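Local coordinates for cell division protein FtsI/penicillin binding protein 2 (Legionella pneumophila subsp. pneumophila ATCC 43290, PDB 4ZTK), which probably acts as a D,D-transpeptidase that cross-links peptidoglycan stem peptides during cell division, as in other class B penicillin-binding proteins, at residues A[66-69]-A[73-76]; A[250-255]-A[260-265]; A[125-130]-A[137-142]. All blocks are in the same frame, centred on the assembly; numbering follows the deposited sequence.

Contact 1. Residues A[66-69]-A[73-76]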
loop_
_atom_site.group_PDB
_atom_site.type_symbol
_atom_site.label_atom_id
_atom_site.label_comp_id
_atom_site.label_asym_id
_atom_site.label_seq_id
_atom_site.Cartn_x
_atom_site.Cartn_y
_atom_site.Cartn_z
ATOM N N LYS A 66 -0.775 22.321 13.369
ATOM C CA LYS A 66 -1.123 23.191 12.253
ATOM C C LYS A 66 -0.151 23.046 11.090
ATOM O O LYS A 66 0.873 22.372 11.200
ATOM C CB LYS A 66 -1.106 24.647 12.718
ATOM C CG LYS A 66 0.299 25.177 12.995
ATOM C CD LYS A 66 0.289 26.637 13.420
ATOM C CE LYS A 66 1.695 27.221 13.425
ATOM N NZ LYS A 66 2.628 26.463 14.303
ATOM N N GLY A 67 -0.484 23.688 9.975
ATOM C CA GLY A 67 0.452 23.873 8.881
ATOM C C GLY A 67 0.727 22.683 7.984
ATOM O O GLY A 67 1.362 22.834 6.940
ATOM N N LEU A 68 0.266 21.501 8.377
ATOM C CA LEU A 68 0.483 20.312 7.561
ATOM C C LEU A 68 -0.245 20.406 6.226
ATOM O O LEU A 68 -1.383 20.874 6.158
ATOM C CB LEU A 68 0.034 19.045 8.293
ATOM C CG LEU A 68 0.957 18.463 9.362
ATOM C CD1 LEU A 68 0.443 18.808 10.749
ATOM C CD2 LEU A 68 1.090 16.955 9.182
ATOM N N GLU A 69 0.422 19.968 5.164
ATOM C CA GLU A 69 -0.245 19.806 3.883
ATOM C C GLU A 69 -1.209 18.640 3.999
ATOM O O GLU A 69 -0.892 17.622 4.613
ATOM C CB GLU A 69 0.762 19.537 2.768
ATOM C CG GLU A 69 0.109 19.234 1.428
ATOM C CD GLU A 69 1.113 18.880 0.353
ATOM O OE1 GLU A 69 0.706 18.754 -0.823
ATOM O OE2 GLU A 69 2.308 18.726 0.683
ATOM N N SER A 73 -3.256 15.906 -1.176
ATOM C CA SER A 73 -2.277 16.273 -2.198
ATOM C C SER A 73 -0.832 15.863 -1.880
ATOM O O SER A 73 0.028 15.889 -2.762
ATOM C CB SER A 73 -2.342 17.777 -2.474
ATOM O OG SER A 73 -2.157 18.526 -1.285
ATOM N N ARG A 74 -0.573 15.478 -0.634
ATOM C CA ARG A 74 0.793 15.204 -0.171
ATOM C C ARG A 74 1.514 14.094 -0.948
ATOM O O ARG A 74 0.955 13.028 -1.200
ATOM C CB ARG A 74 0.791 14.896 1.330
ATOM C CG ARG A 74 2.155 14.621 1.933
ATOM C CD ARG A 74 2.080 14.722 3.450
ATOM N NE ARG A 74 3.297 14.256 4.106
ATOM C CZ ARG A 74 3.486 14.271 5.422
ATOM N NH1 ARG A 74 2.536 14.733 6.224
ATOM N NH2 ARG A 74 4.625 13.827 5.936
ATOM N N ILE A 75 2.763 14.358 -1.316
ATOM C CA ILE A 75 3.568 13.411 -2.077
ATOM C C ILE A 75 4.522 12.661 -1.159
ATOM O O ILE A 75 5.242 13.267 -0.369
ATOM C CB ILE A 75 4.397 14.122 -3.168
ATOM C CG1 ILE A 75 3.479 14.822 -4.172
ATOM C CG2 ILE A 75 5.323 13.128 -3.875
ATOM C CD1 ILE A 75 4.225 15.538 -5.289
ATOM N N PHE A 76 4.529 11.339 -1.269
ATOM C CA PHE A 76 5.381 10.527 -0.415
ATOM C C PHE A 76 5.910 9.307 -1.156
ATOM O O PHE A 76 5.549 9.055 -2.304
ATOM C CB PHE A 76 4.637 10.120 0.867
ATOM C CG PHE A 76 3.416 9.266 0.627
ATOM C CD1 PHE A 76 2.225 9.832 0.199
ATOM C CD2 PHE A 76 3.456 7.898 0.845
ATOM C CE1 PHE A 76 1.105 9.050 -0.020
ATOM C CE2 PHE A 76 2.336 7.110 0.628
ATOM C CZ PHE A 76 1.161 7.689 0.196
HETATM O O HOH W 1 3.855 17.085 -1.382
#

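Contact 2. Residues A[250-255]-A[260-265]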
loop_
_atom_site.group_PDB
_atom_site.type_symbol
_atom_site.label_atom_id
_atom_site.label_comp_id
_atom_site.label_asym_id
_atom_site.label_seq_id
_atom_site.Cartn_x
_atom_site.Cartn_y
_atom_site.Cartn_z
ATOM N N GLY A 250 4.189 -1.287 4.960
ATOM C CA GLY A 250 5.308 -0.438 4.596
ATOM C C GLY A 250 5.717 0.442 5.764
ATOM O O GLY A 250 4.874 0.861 6.560
ATOM N N THR A 251 7.017 0.701 5.870
ATOM C CA THR A 251 7.556 1.632 6.853
ATOM C C THR A 251 8.582 2.524 6.163
ATOM O O THR A 251 9.623 2.055 5.711
ATOM C CB THR A 251 8.244 0.901 8.029
ATOM O OG1 THR A 251 7.356 -0.081 8.570
ATOM C CG2 THR A 251 8.623 1.887 9.121
ATOM N N VAL A 252 8.289 3.813 6.073
ATOM C CA VAL A 252 9.172 4.733 5.368
ATOM C C VAL A 252 9.843 5.706 6.335
ATOM O O VAL A 252 9.188 6.272 7.213
ATOM C CB VAL A 252 8.396 5.528 4.288
ATOM C CG1 VAL A 252 9.322 6.487 3.549
ATOM C CG2 VAL A 252 7.721 4.576 3.314
ATOM N N ILE A 253 11.152 5.883 6.180
ATOM C CA ILE A 253 11.885 6.896 6.933
ATOM C C ILE A 253 12.028 8.151 6.082
ATOM O O ILE A 253 12.706 8.132 5.057
ATOM C CB ILE A 253 13.313 6.428 7.292
ATOM C CG1 ILE A 253 13.345 4.928 7.594
ATOM C CG2 ILE A 253 13.873 7.249 8.454
ATOM C CD1 ILE A 253 12.639 4.546 8.859
ATOM N N GLU A 254 11.389 9.240 6.495
ATOM C CA GLU A 254 11.601 10.519 5.827
ATOM C C GLU A 254 12.835 11.205 6.412
ATOM O O GLU A 254 13.754 10.530 6.881
ATOM C CB GLU A 254 10.359 11.410 5.921
ATOM C CG GLU A 254 9.164 10.870 5.140
ATOM C CD GLU A 254 8.113 11.931 4.853
ATOM O OE1 GLU A 254 8.104 12.971 5.546
ATOM O OE2 GLU A 254 7.297 11.727 3.926
ATOM N N ASN A 255 12.863 12.534 6.382
ATOM C CA ASN A 255 14.022 13.280 6.866
ATOM C C ASN A 255 14.329 13.018 8.342
ATOM O O ASN A 255 13.418 12.904 9.162
ATOM C CB ASN A 255 13.850 14.780 6.613
ATOM C CG ASN A 255 12.657 15.363 7.347
ATOM O OD1 ASN A 255 12.763 15.767 8.506
ATOM N ND2 ASN A 255 11.513 15.413 6.672
ATOM N N LEU A 260 6.790 7.093 8.387
ATOM C CA LEU A 260 5.466 6.809 7.849
ATOM C C LEU A 260 5.214 5.318 8.014
ATOM O O LEU A 260 6.039 4.492 7.614
ATOM C CB LEU A 260 5.369 7.190 6.366
ATOM C CG LEU A 260 5.519 8.666 5.983
ATOM C CD1 LEU A 260 5.334 8.846 4.481
ATOM C CD2 LEU A 260 4.526 9.529 6.747
ATOM N N ALA A 261 4.084 4.976 8.619
ATOM C CA ALA A 261 3.684 3.582 8.761
ATOM C C ALA A 261 2.493 3.308 7.847
ATOM O O ALA A 261 1.447 3.947 7.969
ATOM C CB ALA A 261 3.339 3.278 10.208
ATOM N N LEU A 262 2.655 2.354 6.938
ATOM C CA LEU A 262 1.682 2.144 5.873
ATOM C C LEU A 262 1.123 0.737 5.861
ATOM O O LEU A 262 1.824 -0.217 6.189
ATOM C CB LEU A 262 2.325 2.404 4.504
ATOM C CG LEU A 262 2.976 3.748 4.188
ATOM C CD1 LEU A 262 4.397 3.798 4.731
ATOM C CD2 LEU A 262 2.960 3.992 2.683
ATOM N N PHE A 263 -0.138 0.610 5.455
ATOM C CA PHE A 263 -0.697 -0.693 5.126
ATOM C C PHE A 263 -1.718 -0.551 4.013
ATOM O O PHE A 263 -2.659 0.228 4.116
ATOM C CB PHE A 263 -1.321 -1.380 6.342
ATOM C CG PHE A 263 -1.651 -2.832 6.109
ATOM C CD1 PHE A 263 -0.654 -3.793 6.119
ATOM C CD2 PHE A 263 -2.955 -3.235 5.879
ATOM C CE1 PHE A 263 -0.952 -5.134 5.906
ATOM C CE2 PHE A 263 -3.264 -4.574 5.671
ATOM C CZ PHE A 263 -2.261 -5.524 5.682
ATOM N N ALA A 264 -1.513 -1.308 2.944
ATOM C CA ALA A 264 -2.377 -1.251 1.778
ATOM C C ALA A 264 -2.907 -2.643 1.508
ATOM O O ALA A 264 -2.164 -3.614 1.571
ATOM C CB ALA A 264 -1.602 -0.743 0.575
ATOM N N GLY A 265 -4.193 -2.748 1.205
ATOM C CA GLY A 265 -4.774 -4.047 0.945
ATOM C C GLY A 265 -6.203 -4.008 0.448
ATOM O O GLY A 265 -6.732 -2.952 0.107
#

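Contact 3. Residues A[125-130]-A[137-142]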
loop_
_atom_site.group_PDB
_atom_site.type_symbol
_atom_site.label_atom_id
_atom_site.label_comp_id
_atom_site.label_asym_id
_atom_site.label_seq_id
_atom_site.Cartn_x
_atom_site.Cartn_y
_atom_site.Cartn_z
ATOM N N ALA A 125 12.785 -19.844 1.367
ATOM C CA ALA A 125 13.349 -18.597 0.865
ATOM C C ALA A 125 12.798 -18.262 -0.521
ATOM O O ALA A 125 13.539 -17.834 -1.408
ATOM C CB ALA A 125 14.866 -18.681 0.831
ATOM N N SER A 126 11.494 -18.457 -0.694
ATOM C CA SER A 126 10.834 -18.216 -1.975
ATOM C C SER A 126 10.406 -16.759 -2.129
ATOM O O SER A 126 10.521 -15.960 -1.198
ATOM C CB SER A 126 9.610 -19.123 -2.121
ATOM O OG SER A 126 8.633 -18.811 -1.139
ATOM N N LEU A 127 9.907 -16.418 -3.310
ATOM C CA LEU A 127 9.450 -15.062 -3.558
ATOM C C LEU A 127 8.274 -14.747 -2.640
ATOM O O LEU A 127 8.159 -13.633 -2.126
ATOM C CB LEU A 127 9.073 -14.871 -5.029
ATOM C CG LEU A 127 8.565 -13.483 -5.430
ATOM C CD1 LEU A 127 9.522 -12.385 -4.988
ATOM C CD2 LEU A 127 8.344 -13.422 -6.931
ATOM N N ALA A 128 7.420 -15.742 -2.416
ATOM C CA ALA A 128 6.275 -15.585 -1.525
ATOM C C ALA A 128 6.729 -15.259 -0.108
ATOM O O ALA A 128 6.127 -14.432 0.571
ATOM C CB ALA A 128 5.426 -16.846 -1.531
ATOM N N ASP A 129 7.798 -15.916 0.330
ATOM C CA ASP A 129 8.353 -15.687 1.659
ATOM C C ASP A 129 8.925 -14.278 1.758
ATOM O O ASP A 129 8.798 -13.615 2.790
ATOM C CB ASP A 129 9.455 -16.708 1.965
ATOM C CG ASP A 129 8.919 -18.114 2.150
ATOM O OD1 ASP A 129 7.754 -18.255 2.581
ATOM O OD2 ASP A 129 9.665 -19.079 1.869
ATOM N N ALA A 130 9.560 -13.835 0.677
ATOM C CA ALA A 130 10.187 -12.520 0.635
ATOM C C ALA A 130 9.151 -11.402 0.688
ATOM O O ALA A 130 9.389 -10.363 1.294
ATOM C CB ALA A 130 11.073 -12.385 -0.606
ATOM N N VAL A 137 16.610 -7.412 0.344
ATOM C CA VAL A 137 17.653 -7.903 -0.557
ATOM C C VAL A 137 17.070 -8.804 -1.649
ATOM O O VAL A 137 17.477 -8.722 -2.805
ATOM C CB VAL A 137 18.795 -8.612 0.212
ATOM C CG1 VAL A 137 19.749 -9.316 -0.750
ATOM C CG2 VAL A 137 19.555 -7.606 1.060
ATOM N N CYS A 138 16.087 -9.626 -1.292
ATOM C CA CYS A 138 15.463 -10.520 -2.264
ATOM C C CYS A 138 14.660 -9.774 -3.325
ATOM O O CYS A 138 14.801 -10.053 -4.516
ATOM C CB CYS A 138 14.585 -11.571 -1.578
ATOM S SG CYS A 138 15.520 -12.765 -0.574
ATOM N N LEU A 139 13.816 -8.838 -2.902
ATOM C CA LEU A 139 13.025 -8.070 -3.858
ATOM C C LEU A 139 13.913 -7.209 -4.751
ATOM O O LEU A 139 13.614 -7.008 -5.934
ATOM C CB LEU A 139 11.971 -7.209 -3.156
ATOM C CG LEU A 139 10.579 -7.837 -3.039
ATOM C CD1 LEU A 139 9.987 -8.099 -4.420
ATOM C CD2 LEU A 139 10.634 -9.119 -2.229
ATOM N N ILE A 140 15.006 -6.703 -4.189
ATOM C CA ILE A 140 15.948 -5.925 -4.979
ATOM C C ILE A 140 16.556 -6.796 -6.074
ATOM O O ILE A 140 16.638 -6.390 -7.235
ATOM C CB ILE A 140 17.067 -5.332 -4.123
ATOM C CG1 ILE A 140 16.533 -4.193 -3.253
ATOM C CG2 ILE A 140 18.155 -4.804 -5.026
ATOM C CD1 ILE A 140 17.557 -3.651 -2.250
ATOM N N ARG A 141 16.969 -8.001 -5.696
ATOM C CA ARG A 141 17.523 -8.947 -6.652
ATOM C C ARG A 141 16.492 -9.270 -7.733
ATOM O O ARG A 141 16.814 -9.303 -8.916
ATOM C CB ARG A 141 17.994 -10.222 -5.944
ATOM C CG ARG A 141 18.528 -11.289 -6.881
ATOM C CD ARG A 141 19.382 -12.316 -6.146
ATOM N NE ARG A 141 18.693 -12.889 -4.992
ATOM C CZ ARG A 141 19.149 -13.921 -4.288
ATOM N NH1 ARG A 141 18.461 -14.380 -3.248
ATOM N NH2 ARG A 141 20.292 -14.501 -4.627
ATOM N N VAL A 142 15.250 -9.487 -7.319
ATOM C CA VAL A 142 14.167 -9.735 -8.260
ATOM C C VAL A 142 14.039 -8.584 -9.261
ATOM O O VAL A 142 13.964 -8.804 -10.470
ATOM C CB VAL A 142 12.836 -9.956 -7.514
ATOM C CG1 VAL A 142 11.653 -9.817 -8.457
ATOM C CG2 VAL A 142 12.833 -11.322 -6.845
#

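Contact 1. Residues A[66-69]-A[73-76]
E69 reaches over to S73 and R74 across an irregular surface loop, and its side chain makes the largest share of the contact. The CB points at the 73-76 segment. With CG anti to the backbone N (chi1 175°) and the chain extended beyond it, the carboxylate is carried straight to the far backbone. E69 CG passes S73 OG at 3.6 Å, and E69 CD lies 3.7 Å from R74 CA, the side chains of E69 and R74 crossing at a slant. At the tip the two oxygens part. E69 OE1 accepts a hydrogen bond from S73 OG at 2.9 Å on its anti lone pair, the one turned away from OE2. E69 OE2 accepts a hydrogen bond from a water at 3.1 Å, and that water accepts from I75 N at 2.9 Å, so the carboxylate is tied to the backbone as well as to the serine. L68 adds a lighter touch: its CD2 lies 4.0 Å from R74 NH1, at the edge of the guanidinium and near its plane. R74 itself turns elsewhere, in a salt bridge to E281 and a cation-pi contact with W71. Its NE stays 5.7 Å from E69 OE2, so any attraction between E69 and R74 is probably long-range, and the loop is closed by a hydroxyl and a water rather than by an ion pair.

Contact 2. Residues A[250-255]-A[260-265]
G250 O accepts from L262 N at 2.7 Å, the shortest polar bond between 250-255 and 260-265, in the beta hairpin of strands 246-253 and 259-267. The first is an outermost strand of the five-stranded antiparallel sheet of the penicillin-binding transpeptidase fold; G250 ends a Lys-Thr-Gly sequence that probably is the family's K(T/S)G motif, with K248 at its start. G250 and L262 form a hydrogen-bonded pair, completed by G250 N to L262 O at 2.9 Å; this donor sits above the carbonyl plane, 44° out of it. The second such pair is V252 with L260, joined by V252 N to L260 O and L260 N to V252 O, both 2.8 Å. Between the two, T251 and A261 form a non-hydrogen-bonded pair, where T251 CA makes a C-H...O contact of 3.3 Å with L260 O. T251 turns its side chain to the same face as A261. Its OG1 lies beside its own backbone N (chi1 -52°), hydrogen-bonded to G295 N and to a sulfonate oxygen of a bound NHE molecule, probably from the crystallisation liquor, a place consistent with the substrate cleft of this family, though no substrate is bound. The other face carries V252, L260 and L262, the leucines resting on the W71 and F76 loop. There V252 and L260 meet CB to CB at 4.0 Å. E254, poorly ordered, leans its OE2 towards L260 CD1. L262 CD1 touches V252 CG2 at 3.7 Å while lying 3.5 Å from G250 O.

Contact 3. Residues A[125-130]-A[137-142]
L127 and V142 meet because each chi1 sends a methyl group towards the other helix, CD1 of L127 and CG2 of V142. L127 has CG anti to its own N (chi1 180°), which carries the leucine tip forward although its CB does not face the partner. In V142 the same placing of CG1 (chi1 164°) leaves CG2 beside the backbone N. L127 CD1 then meets V142 CG2 at 3.9 Å, the two side chains crossing at about a right angle. The same L127 CD1 lies 4.3 Å from L139 CD1, so one methyl serves two residues of the second helix. One turn further on, the small A130 lets the backbones draw near: its CB touches C138 CB at 3.7 Å and L139 CD2 at 3.7 Å. The contact is wholly apolar, with no hydrogen bond across it. S126 and D129 form a capping box at the start of helix 127-133, in which S126 N gives a nearly straight bond to D129 OD2 of 3.2 Å and S126 OG receives a weak one from D129 N. Helix 83-92 packs against the pair, with I91 against L127, A90 against V142 and K83 against L139. Two short helices joined through a Ser-Ile-Asn sequence, probably the SxN motif, and packed on the helix of the likely SxxK motif, are characteristic of the helical part of the penicillin-binding transpeptidase fold.

In the fold
Contacts 1 and 2 adjoin, their centres about 15 Å apart: F76 of the loop sits on the hairpin's leucine face, its CE2 3.8 Å from L262 CD2 and its CB 3.9 Å from L260 CD1. R74 NH2 and E254 OE1 approach more loosely, at 3.6 Å. Contact 3 belongs to the helical part, its centre about 19 Å from that of contact 2, with nearest atoms about 11 Å apart. Both border what is probably the active site: L139 of contact 3 touches K83 of the putative SxxK motif, while G250 of contact 2 closes the probable K(T/S)G motif beside it. Contact 1 lies across the chain's centre from contact 3, their centres about 33 Å apart.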